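Local atomic coordinates of putative branched-chain amino acid ABC transporter, periplasmic branched-chain amino acid-binding protein (Pseudomonas protegens Pf-5, PDB entry 4RU0), a protein that probably serves as the periplasmic solute-binding component of an ABC transporter, capturing a small ligand, perhaps a branched-chain amino acid, for import. Residues Pro291-Ser296 with Ser411-Ala416. Numbering follows the deposited sequence.
Sequences PYPAGS and SEWIAA
Trp413 lays the six-membered end of its indole against the backbone of Pro291, with CH2 lying 3.4 Å from Pro291 O. The oxygen sits at the ring edge, in the plane of the indole, so the contact is a carbonyl meeting a C-H rim and not a stack over a face. The neighbouring rim atom CZ3 comes 4.1 Å from Pro291 CA. Pro293 adds a looser apolar touch, its CD reaching Trp413 CH2 at 4.4 Å from an oblique direction. The backbones stay well apart, Pro291 CA and Trp413 CA being 8.7 Å from each other; the indole bridges that distance, with CG anti to the carbonyl carbon (chi1 -68°) and a chi2 of 102° turning its six-membered edge to Pro291. No hydrogen bond links the segments, and only 94 Å² is buried, just over half of it on Trp413. Arg398, on strand 396-402, makes a cation-pi contact with Trp413 and also touches Pro293. With the indole cut back to an alanine here, Pro291 O and Pro293 CD would probably face a gap, and Arg398 is likely to lose its aromatic partner. In the mixed sheet, strand 396-402 lies between strand 287-290 and the outermost strand 407-415; the indole thus reaches past it to the loop that follows strand 287-290, within the alpha/beta fold of the leucine-binding protein family.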
loop_
_atom_site.group_PDB
_atom_site.type_symbol
_atom_site.label_atom_id
_atom_site.label_comp_id
_atom_site.label_asym_id
_atom_site.label_seq_id
_atom_site.Cartn_x
_atom_site.Cartn_y
_atom_site.Cartn_z
ATOM N N PRO A 291 3.428 -4.979 -2.633
ATOM C CA PRO A 291 2.692 -4.589 -3.833
ATOM C C PRO A 291 3.557 -3.731 -4.754
ATOM O O PRO A 291 3.131 -3.385 -5.857
ATOM C CB PRO A 291 1.520 -3.789 -3.269
ATOM C CG PRO A 291 2.112 -3.112 -2.083
ATOM C CD PRO A 291 3.179 -4.047 -1.522
ATOM N N TYR A 292 4.736 -3.369 -4.278
ATOM C CA TYR A 292 5.703 -2.621 -5.063
ATOM C C TYR A 292 7.148 -3.042 -4.779
ATOM O O TYR A 292 7.853 -2.365 -4.054
ATOM C CB TYR A 292 5.529 -1.116 -4.854
ATOM C CG TYR A 292 4.970 -0.723 -3.510
ATOM C CD1 TYR A 292 5.731 -0.831 -2.375
ATOM C CD2 TYR A 292 3.688 -0.228 -3.387
ATOM C CE1 TYR A 292 5.241 -0.465 -1.152
ATOM C CE2 TYR A 292 3.188 0.130 -2.166
ATOM C CZ TYR A 292 3.972 0.008 -1.049
ATOM O OH TYR A 292 3.492 0.358 0.179
ATOM N N PRO A 293 7.572 -4.156 -5.353
ATOM C CA PRO A 293 8.874 -4.781 -5.071
ATOM C C PRO A 293 10.070 -3.853 -5.281
ATOM O O PRO A 293 10.081 -3.041 -6.211
ATOM C CB PRO A 293 8.929 -5.944 -6.067
ATOM C CG PRO A 293 7.974 -5.569 -7.152
ATOM C CD PRO A 293 6.867 -4.836 -6.453
ATOM N N ALA A 294 11.064 -3.979 -4.409
ATOM C CA ALA A 294 12.326 -3.271 -4.582
ATOM C C ALA A 294 12.993 -3.683 -5.891
ATOM O O ALA A 294 12.780 -4.790 -6.386
ATOM C CB ALA A 294 13.255 -3.538 -3.405
ATOM N N GLY A 295 13.797 -2.783 -6.451
ATOM C CA GLY A 295 14.500 -3.051 -7.692
ATOM C C GLY A 295 14.607 -1.808 -8.547
ATOM O O GLY A 295 13.649 -1.043 -8.667
ATOM N N SER A 296 15.776 -1.599 -9.141
ATOM C CA SER A 296 16.006 -0.432 -9.985
ATOM C C SER A 296 16.231 -0.844 -11.432
ATOM O O SER A 296 16.835 -0.107 -12.216
ATOM C CB SER A 296 17.202 0.371 -9.472
ATOM O OG SER A 296 18.358 -0.445 -9.384
ATOM N N SER A 411 8.503 -14.943 -6.161
ATOM C CA SER A 411 7.175 -15.332 -6.618
ATOM C C SER A 411 6.650 -14.384 -7.678
ATOM O O SER A 411 7.112 -13.250 -7.799
ATOM C CB SER A 411 6.185 -15.386 -5.447
ATOM O OG SER A 411 5.501 -14.151 -5.291
ATOM N N GLU A 412 5.676 -14.861 -8.444
ATOM C CA GLU A 412 4.901 -13.997 -9.320
ATOM C C GLU A 412 3.866 -13.256 -8.489
ATOM O O GLU A 412 3.892 -13.310 -7.255
ATOM C CB GLU A 412 4.205 -14.805 -10.415
ATOM C CG GLU A 412 5.068 -15.880 -11.041
ATOM C CD GLU A 412 6.166 -15.312 -11.910
ATOM O OE1 GLU A 412 6.045 -14.143 -12.341
ATOM O OE2 GLU A 412 7.152 -16.037 -12.165
ATOM N N TRP A 413 2.948 -12.572 -9.163
ATOM C CA TRP A 413 1.835 -11.960 -8.466
ATOM C C TRP A 413 0.903 -13.049 -7.952
ATOM O O TRP A 413 0.416 -13.883 -8.713
ATOM C CB TRP A 413 1.081 -10.987 -9.375
ATOM C CG TRP A 413 1.868 -9.762 -9.735
ATOM C CD1 TRP A 413 2.517 -9.524 -10.910
ATOM C CD2 TRP A 413 2.096 -8.610 -8.911
ATOM N NE1 TRP A 413 3.131 -8.297 -10.874
ATOM C CE2 TRP A 413 2.888 -7.715 -9.658
ATOM C CE3 TRP A 413 1.708 -8.250 -7.615
ATOM C CZ2 TRP A 413 3.299 -6.479 -9.155
ATOM C CZ3 TRP A 413 2.117 -7.021 -7.115
ATOM C CH2 TRP A 413 2.900 -6.150 -7.885
ATOM N N ILE A 414 0.686 -13.042 -6.641
ATOM C CA ILE A 414 -0.250 -13.943 -5.996
ATOM C C ILE A 414 -1.581 -13.226 -5.783
ATOM O O ILE A 414 -1.671 -12.315 -4.958
ATOM C CB ILE A 414 0.284 -14.433 -4.633
ATOM C CG1 ILE A 414 1.743 -14.889 -4.755
ATOM C CG2 ILE A 414 -0.606 -15.527 -4.067
ATOM C CD1 ILE A 414 1.947 -16.080 -5.665
ATOM N N ALA A 415 -2.609 -13.630 -6.520
ATOM C CA ALA A 415 -3.920 -12.992 -6.407
ATOM C C ALA A 415 -4.679 -13.467 -5.167
ATOM O O ALA A 415 -4.586 -14.633 -4.782
ATOM C CB ALA A 415 -4.744 -13.256 -7.659
ATOM N N ALA A 416 -5.433 -12.558 -4.552
ATOM C CA ALA A 416 -6.293 -12.895 -3.417
ATOM C C ALA A 416 -7.627 -13.450 -3.885
ATOM O O ALA A 416 -8.067 -13.168 -5.001
ATOM C CB ALA A 416 -6.528 -11.678 -2.547
#